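Local coordinates for Bcl-2 homolog (Gene 16?) (Murid herpesvirus 4, PDB 4MI8), which inhibits host cell apoptosis and starvation-induced autophagy, binding Beclin 1, BAK1 and BAX as a viral member of the Bcl-2 family, at residues Thr16-Thr21 with Lys41-Thr46; Ser23-Leu28 with Gly107-Asp112. All coordinates share one frame; numbering follows the deposited sequence.

Contact 1 of 2, residues Thr16-Thr21 with Lys41-Thr46; sequences TAFLKT and KIITLT
Phe-18 reaches from helix 8-23 to Ile-42, Ile-43 and Thr-46 of helix 33-56. Its CB points toward that helix. CG stands anti to the backbone N (chi1 170°), on the side of the carbonyl carbon. CD1 comes first, 3.7 Å from Ile-42 CG2. CE1 goes deeper: it lies 3.5 Å from Ile-42 CG2 and 3.6 Å from Ile-43 CG1. The two isoleucines thus meet the same ring atoms with different branches, a methyl from one and a methylene from the other. CZ, at the tip, is more loosely met by Thr-46 CG2 at 4.3 Å. This is helix-helix packing in the buried core of the all-helical Bcl-2 fold. The axes of the two segments stay 10.8 Å apart and cross at -63°, and the gap is bridged mainly by the Phe-18 ring and the two isoleucines. Phe-93 of helix 86-103 meets the Phe-18 ring edge-to-face and also touches Ile-42. One turn past Phe-18, Thr-21 CG2 packs on Ile-43 CD1 at 3.8 Å. The threonine hydroxyls turn back to their own helices: Thr-21 OG1 donates to Ala-17 O from above the carbonyl plane, and Thr-46 OG1 donates to Ile-43 O at 2.7 Å.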
ATOM      1  N   THR A  16      -1.577  -7.729  -6.513  1.00 29.66           N
ATOM      2  CA  THR A  16      -0.781  -8.925  -6.323  1.00 30.29           C
ATOM      3  C   THR A  16       0.603  -8.707  -6.971  1.00 30.81           C
ATOM      4  O   THR A  16       1.619  -9.110  -6.413  1.00 31.92           O
ATOM      5  CB  THR A  16      -1.434 -10.099  -7.050  1.00 33.29           C
ATOM      6  OG1 THR A  16      -2.784 -10.262  -6.599  1.00 32.63           O
ATOM      7  CG2 THR A  16      -0.599 -11.434  -6.826  1.00 34.29           C
ATOM      8  N   ALA A  17       0.651  -8.094  -8.161  1.00 30.04           N
ATOM      9  CA  ALA A  17       1.945  -7.887  -8.831  1.00 29.93           C
ATOM     10  C   ALA A  17       2.752  -6.899  -7.989  1.00 28.70           C
ATOM     11  O   ALA A  17       3.962  -7.091  -7.826  1.00 29.62           O
ATOM     12  CB  ALA A  17       1.713  -7.384 -10.222  1.00 30.09           C
ATOM     13  N   PHE A  18       2.058  -5.949  -7.319  1.00 27.49           N
ATOM     14  CA  PHE A  18       2.739  -4.965  -6.448  1.00 25.71           C
ATOM     15  C   PHE A  18       3.376  -5.708  -5.298  1.00 26.68           C
ATOM     16  O   PHE A  18       4.566  -5.511  -5.060  1.00 27.41           O
ATOM     17  CB  PHE A  18       1.802  -3.918  -5.901  1.00 24.46           C
ATOM     18  CG  PHE A  18       2.416  -3.037  -4.822  1.00 25.41           C
ATOM     19  CD1 PHE A  18       3.259  -1.955  -5.147  1.00 24.95           C
ATOM     20  CD2 PHE A  18       2.175  -3.304  -3.449  1.00 26.24           C
ATOM     21  CE1 PHE A  18       3.777  -1.134  -4.120  1.00 26.65           C
ATOM     22  CE2 PHE A  18       2.686  -2.491  -2.445  1.00 25.63           C
ATOM     23  CZ  PHE A  18       3.494  -1.406  -2.769  1.00 25.24           C
ATOM     24  N   LEU A  19       2.605  -6.543  -4.597  1.00 26.72           N
ATOM     25  CA  LEU A  19       3.136  -7.307  -3.430  1.00 29.59           C
ATOM     26  C   LEU A  19       4.250  -8.321  -3.824  1.00 31.78           C
ATOM     27  O   LEU A  19       5.242  -8.496  -3.080  1.00 35.34           O
ATOM     28  CB  LEU A  19       2.027  -8.020  -2.685  1.00 27.56           C
ATOM     29  CG  LEU A  19       0.932  -7.088  -2.121  1.00 28.12           C
ATOM     30  CD1 LEU A  19      -0.245  -7.939  -1.586  1.00 31.15           C
ATOM     31  CD2 LEU A  19       1.475  -6.289  -0.956  1.00 27.49           C
ATOM     32  N   LYS A  20       4.091  -8.986  -4.958  1.00 31.91           N
ATOM     33  CA  LYS A  20       5.094  -9.991  -5.384  1.00 35.98           C
ATOM     34  C   LYS A  20       6.373  -9.248  -5.718  1.00 40.90           C
ATOM     35  O   LYS A  20       7.476  -9.699  -5.330  1.00 45.63           O
ATOM     36  CB  LYS A  20       4.632 -10.836  -6.586  1.00 36.04           C
ATOM     37  CG  LYS A  20       3.410 -11.699  -6.313  1.00 36.33           C
ATOM     38  CD  LYS A  20       3.033 -12.634  -7.480  1.00 37.24           C
ATOM     39  CE  LYS A  20       1.932 -13.585  -6.994  1.00 39.68           C
ATOM     40  NZ  LYS A  20       1.242 -14.508  -8.004  1.00 43.93           N
ATOM     41  N   THR A  21       6.236  -8.090  -6.389  1.00 38.74           N
ATOM     42  CA  THR A  21       7.420  -7.285  -6.759  1.00 39.47           C
ATOM     43  C   THR A  21       8.164  -6.830  -5.523  1.00 40.37           C
ATOM     44  O   THR A  21       9.357  -6.990  -5.484  1.00 44.19           O
ATOM     45  CB  THR A  21       7.100  -6.059  -7.670  1.00 40.51           C
ATOM     46  OG1 THR A  21       6.539  -6.462  -8.931  1.00 37.14           O
ATOM     47  CG2 THR A  21       8.343  -5.279  -7.983  1.00 41.74           C
ATOM     48  N   LYS A  41       4.940   2.584 -10.668  1.00 25.28           N
ATOM     49  CA  LYS A  41       4.394   3.848 -10.316  1.00 26.42           C
ATOM     50  C   LYS A  41       3.987   3.840  -8.802  1.00 24.36           C
ATOM     51  O   LYS A  41       4.294   4.765  -8.038  1.00 24.77           O
ATOM     52  CB  LYS A  41       3.198   4.138 -11.156  1.00 27.96           C
ATOM     53  CG  LYS A  41       2.288   5.149 -10.491  1.00 31.58           C
ATOM     54  CD  LYS A  41       1.180   5.436 -11.488  1.00 39.85           C
ATOM     55  CE  LYS A  41       0.315   6.554 -10.927  1.00 45.27           C
ATOM     56  NZ  LYS A  41      -0.442   7.276 -11.973  1.00 48.85           N
ATOM     57  N   ILE A  42       3.351   2.764  -8.357  1.00 23.71           N
ATOM     58  CA  ILE A  42       2.903   2.704  -6.978  1.00 21.55           C
ATOM     59  C   ILE A  42       4.099   2.549  -6.049  1.00 21.40           C
ATOM     60  O   ILE A  42       4.132   3.198  -5.028  1.00 21.48           O
ATOM     61  CB  ILE A  42       1.924   1.564  -6.795  1.00 22.27           C
ATOM     62  CG1 ILE A  42       0.644   1.922  -7.584  1.00 22.81           C
ATOM     63  CG2 ILE A  42       1.568   1.375  -5.268  1.00 22.35           C
ATOM     64  CD1 ILE A  42      -0.148   0.633  -7.756  1.00 24.50           C
ATOM     65  N   ILE A  43       5.114   1.750  -6.399  1.00 21.35           N
ATOM     66  CA  ILE A  43       6.251   1.642  -5.487  1.00 22.23           C
ATOM     67  C   ILE A  43       6.909   3.025  -5.370  1.00 22.44           C
ATOM     68  O   ILE A  43       7.220   3.457  -4.257  1.00 24.25           O
ATOM     69  CB  ILE A  43       7.332   0.689  -5.987  1.00 23.96           C
ATOM     70  CG1 ILE A  43       6.819  -0.740  -6.010  1.00 23.75           C
ATOM     71  CG2 ILE A  43       8.604   0.873  -5.130  1.00 24.98           C
ATOM     72  CD1 ILE A  43       7.718  -1.748  -6.718  1.00 26.49           C
ATOM     73  N   THR A  44       7.068   3.745  -6.480  1.00 23.10           N
ATOM     74  CA  THR A  44       7.694   5.120  -6.442  1.00 23.61           C
ATOM     75  C   THR A  44       6.852   6.078  -5.540  1.00 23.28           C
ATOM     76  O   THR A  44       7.397   6.783  -4.720  1.00 24.37           O
ATOM     77  CB  THR A  44       7.754   5.697  -7.835  1.00 23.45           C
ATOM     78  OG1 THR A  44       8.525   4.836  -8.628  1.00 25.37           O
ATOM     79  CG2 THR A  44       8.293   7.007  -7.851  1.00 24.31           C
ATOM     80  N   LEU A  45       5.515   6.091  -5.662  1.00 23.33           N
ATOM     81  CA  LEU A  45       4.702   6.949  -4.770  1.00 21.44           C
ATOM     82  C   LEU A  45       4.960   6.536  -3.313  1.00 22.21           C
ATOM     83  O   LEU A  45       5.175   7.377  -2.429  1.00 22.52           O
ATOM     84  CB  LEU A  45       3.198   6.885  -5.119  1.00 22.29           C
ATOM     85  CG  LEU A  45       2.953   7.391  -6.568  1.00 24.82           C
ATOM     86  CD1 LEU A  45       1.547   7.117  -7.113  1.00 25.50           C
ATOM     87  CD2 LEU A  45       3.325   8.846  -6.648  1.00 26.26           C
ATOM     88  N   THR A  46       4.972   5.220  -3.036  1.00 23.07           N
ATOM     89  CA  THR A  46       5.210   4.798  -1.639  1.00 21.19           C
ATOM     90  C   THR A  46       6.558   5.236  -1.131  1.00 21.63           C
ATOM     91  O   THR A  46       6.694   5.588   0.033  1.00 23.50           O
ATOM     92  CB  THR A  46       4.978   3.275  -1.354  1.00 21.33           C
ATOM     93  OG1 THR A  46       5.935   2.461  -2.042  1.00 20.84           O
ATOM     94  CG2 THR A  46       3.528   2.776  -1.730  1.00 20.67           C
TER

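Contact 2 of 2, residues Ser23-Leu28 with Gly107-Asp112; sequences SKVEEL and GSWTED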
ATOM      1  N   SER A  23       8.003  -8.031  -2.587  1.00 44.80           N
ATOM      2  CA  SER A  23       8.510  -9.260  -1.952  1.00 47.13           C
ATOM      3  C   SER A  23       9.625  -9.976  -2.735  1.00 50.96           C
ATOM      4  O   SER A  23      10.262 -10.898  -2.226  1.00 54.04           O
ATOM      5  CB  SER A  23       7.367 -10.216  -1.671  1.00 45.65           C
ATOM      6  OG  SER A  23       6.543  -9.613  -0.711  1.00 44.49           O
ATOM      7  N   LYS A  24       9.865  -9.542  -3.967  1.00 52.02           N
ATOM      8  CA  LYS A  24      10.906 -10.148  -4.805  1.00 58.27           C
ATOM      9  C   LYS A  24      10.578 -11.611  -5.121  1.00 58.71           C
ATOM     10  O   LYS A  24      11.447 -12.463  -5.008  1.00 62.76           O
ATOM     11  CB  LYS A  24      12.284 -10.050  -4.137  1.00 60.51           C
ATOM     12  CG  LYS A  24      12.767  -8.632  -3.937  1.00 63.12           C
ATOM     13  CD  LYS A  24      13.738  -8.629  -2.764  1.00 74.08           C
ATOM     14  CE  LYS A  24      14.819  -7.538  -2.852  1.00 78.56           C
ATOM     15  NZ  LYS A  24      16.152  -8.065  -3.310  1.00 78.22           N
ATOM     16  N   VAL A  25       9.323 -11.891  -5.486  1.00 56.00           N
ATOM     17  CA  VAL A  25       8.919 -13.193  -5.985  1.00 54.90           C
ATOM     18  C   VAL A  25       8.261 -13.101  -7.384  1.00 60.20           C
ATOM     19  O   VAL A  25       7.373 -13.895  -7.750  1.00 58.55           O
ATOM     20  CB  VAL A  25       8.033 -13.962  -4.989  1.00 54.13           C
ATOM     21  CG1 VAL A  25       8.792 -14.194  -3.720  1.00 56.40           C
ATOM     22  CG2 VAL A  25       6.717 -13.248  -4.706  1.00 49.07           C
ATOM     23  N   GLU A  26       8.705 -12.131  -8.178  1.00 61.43           N
ATOM     24  CA  GLU A  26       8.347 -12.088  -9.591  1.00 64.42           C
ATOM     25  C   GLU A  26       9.422 -11.328 -10.358  1.00 69.71           C
ATOM     26  O   GLU A  26       9.631 -10.133 -10.114  1.00 67.90           O
ATOM     27  CB  GLU A  26       6.971 -11.439  -9.807  1.00 61.00           C
ATOM     28  CG  GLU A  26       6.155 -12.158 -10.872  1.00 64.64           C
ATOM     29  CD  GLU A  26       4.677 -11.710 -10.928  1.00 70.31           C
ATOM     30  OE1 GLU A  26       4.366 -10.619 -10.382  1.00 65.27           O
ATOM     31  OE2 GLU A  26       3.811 -12.445 -11.527  1.00 72.10           O
ATOM     32  N   GLU A  27      10.095 -12.044 -11.270  1.00 76.36           N
ATOM     33  CA  GLU A  27      11.034 -11.474 -12.253  1.00 75.40           C
ATOM     34  C   GLU A  27      10.371 -10.406 -13.103  1.00 75.71           C
ATOM     35  O   GLU A  27       9.230 -10.573 -13.600  1.00 72.28           O
ATOM     36  CB  GLU A  27      11.554 -12.548 -13.194  1.00 80.47           C
ATOM     37  CG  GLU A  27      13.061 -12.655 -13.300  1.00 86.65           C
ATOM     38  CD  GLU A  27      13.655 -13.400 -12.117  1.00 90.11           C
ATOM     39  OE1 GLU A  27      13.145 -13.204 -10.971  1.00 83.32           O
ATOM     40  OE2 GLU A  27      14.621 -14.176 -12.342  1.00 89.86           O
ATOM     41  N   LEU A  28      11.112  -9.315 -13.275  1.00 74.55           N
ATOM     42  CA  LEU A  28      10.603  -8.128 -13.966  1.00 72.17           C
ATOM     43  C   LEU A  28      10.132  -8.548 -15.364  1.00 68.46           C
ATOM     44  O   LEU A  28       9.038  -8.196 -15.811  1.00 63.78           O
ATOM     45  CB  LEU A  28      11.704  -7.045 -14.014  1.00 71.10           C
ATOM     46  CG  LEU A  28      12.170  -6.450 -12.682  1.00 71.16           C
ATOM     47  CD1 LEU A  28      13.056  -5.235 -12.925  1.00 72.79           C
ATOM     48  CD2 LEU A  28      10.977  -6.072 -11.800  1.00 68.52           C
ATOM     49  N   GLY A 107      11.947 -12.456   0.319  1.00 61.86           N
ATOM     50  CA  GLY A 107      12.084 -13.115  -0.985  1.00 59.07           C
ATOM     51  C   GLY A 107      11.199 -14.331  -1.201  1.00 58.45           C
ATOM     52  O   GLY A 107      11.552 -15.207  -1.962  1.00 63.41           O
ATOM     53  N   SER A 108      10.053 -14.382  -0.530  1.00 58.28           N
ATOM     54  CA  SER A 108       9.176 -15.545  -0.642  1.00 59.40           C
ATOM     55  C   SER A 108       7.695 -15.185  -0.741  1.00 54.89           C
ATOM     56  O   SER A 108       7.242 -14.199  -0.163  1.00 54.04           O
ATOM     57  CB  SER A 108       9.403 -16.496   0.536  1.00 62.60           C
ATOM     58  OG  SER A 108      10.780 -16.594   0.854  1.00 71.14           O
ATOM     59  N   TRP A 109       6.949 -16.005  -1.478  1.00 52.88           N
ATOM     60  CA  TRP A 109       5.514 -15.841  -1.604  1.00 50.85           C
ATOM     61  C   TRP A 109       4.819 -16.806  -0.690  1.00 53.72           C
ATOM     62  O   TRP A 109       4.221 -17.806  -1.141  1.00 55.59           O
ATOM     63  CB  TRP A 109       5.073 -16.069  -3.044  1.00 48.90           C
ATOM     64  CG  TRP A 109       3.706 -15.508  -3.353  1.00 48.65           C
ATOM     65  CD1 TRP A 109       2.624 -16.172  -3.925  1.00 51.18           C
ATOM     66  CD2 TRP A 109       3.226 -14.138  -3.114  1.00 46.45           C
ATOM     67  NE1 TRP A 109       1.545 -15.334  -4.051  1.00 49.78           N
ATOM     68  CE2 TRP A 109       1.839 -14.102  -3.585  1.00 46.37           C
ATOM     69  CE3 TRP A 109       3.785 -12.987  -2.580  1.00 44.63           C
ATOM     70  CZ2 TRP A 109       1.070 -12.954  -3.512  1.00 43.43           C
ATOM     71  CZ3 TRP A 109       2.997 -11.836  -2.513  1.00 40.27           C
ATOM     72  CH2 TRP A 109       1.674 -11.822  -2.968  1.00 41.97           C
ATOM     73  N   THR A 110       4.892 -16.525   0.606  1.00 53.02           N
ATOM     74  CA  THR A 110       4.349 -17.413   1.639  1.00 57.08           C
ATOM     75  C   THR A 110       2.865 -17.241   1.701  1.00 57.60           C
ATOM     76  O   THR A 110       2.305 -16.355   1.032  1.00 54.26           O
ATOM     77  CB  THR A 110       4.914 -17.108   3.032  1.00 57.99           C
ATOM     78  OG1 THR A 110       4.338 -15.895   3.492  1.00 55.06           O
ATOM     79  CG2 THR A 110       6.435 -16.944   2.976  1.00 60.18           C
ATOM     80  N   GLU A 111       2.252 -18.057   2.543  1.00 61.69           N
ATOM     81  CA  GLU A 111       0.815 -18.075   2.719  1.00 65.26           C
ATOM     82  C   GLU A 111       0.290 -16.813   3.373  1.00 62.33           C
ATOM     83  O   GLU A 111      -0.845 -16.451   3.127  1.00 60.74           O
ATOM     84  CB  GLU A 111       0.409 -19.282   3.557  1.00 73.38           C
ATOM     85  CG  GLU A 111       0.928 -20.617   2.994  1.00 83.00           C
ATOM     86  CD  GLU A 111       0.271 -21.024   1.656  1.00 88.96           C
ATOM     87  OE1 GLU A 111      -0.971 -21.233   1.662  1.00 97.36           O
ATOM     88  OE2 GLU A 111       0.980 -21.153   0.607  1.00 82.58           O
ATOM     89  N   ASP A 112       1.104 -16.193   4.232  1.00 60.42           N
ATOM     90  CA  ASP A 112       0.816 -14.894   4.830  1.00 60.31           C
ATOM     91  C   ASP A 112       0.847 -13.757   3.813  1.00 55.68           C
ATOM     92  O   ASP A 112       0.059 -12.817   3.937  1.00 51.61           O
ATOM     93  CB  ASP A 112       1.828 -14.538   5.898  1.00 63.71           C
ATOM     94  CG  ASP A 112       1.559 -15.225   7.194  1.00 72.23           C
ATOM     95  OD1 ASP A 112       0.463 -15.816   7.337  1.00 76.87           O
ATOM     96  OD2 ASP A 112       2.452 -15.170   8.069  1.00 73.10           O
TER
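A Schellman motif closes helix 8-23, and the turn it makes brings Ser-23 and Val-25 against Gly-107, Ser-108 and Trp-109, just ahead of helix 111-126. Lys-24 is the first residue to leave helical phi/psi, at positive phi (64°). Val-25 then points its side chain toward the second segment, and its two methyls do different work. CG1 lies on the backbone, 3.3 Å from Ser-108 C and 3.4 Å from Trp-109 N. It is also tight against Ser-108 CA. CG2 takes the indole side, 3.6 Å from Trp-109 CE3 and 3.7 Å from Trp-109 CB. The valine and tryptophan side chains cross at about a right angle. The indole also rests on Leu-19 and Lys-20 of helix 8-23. Beside the valine, Gly-107 CA makes a CA-H...O contact with Ser-23 O at 3.1 Å, with 146° at the hydrogen. The Ser-23 hydroxyl is bonded to Leu-19 O in its own helix. The contact thus consists of a methyl on the peptide backbone, a methyl on the indole and one CA-H...O contact. The two segments share no conventional hydrogen bond, so the join between this surface turn and the approach to helix 111-126 probably rests on close van der Waals fit.

Overall arrangement
From the N terminus, helix 8-23 supplies the first segment of contact 1, and its last residue and the turn that follows supply the first segment of contact 2. Residues 41-46 on helix 33-56 then close the short loop of contact 1. The chain runs on through helices 68-81 and 86-103 before residues 107-112 close the much longer loop of contact 2. The segments alternate, so the two loops cross. Their centres are about 12 Å apart. Lys-20 joins them: its O probably accepts a hydrogen bond from Val-25 N. Helix 8-23 is thus tied to helix 33-56 in the core and, from its C-terminal end, to the loop leading into helix 111-126 at the surface.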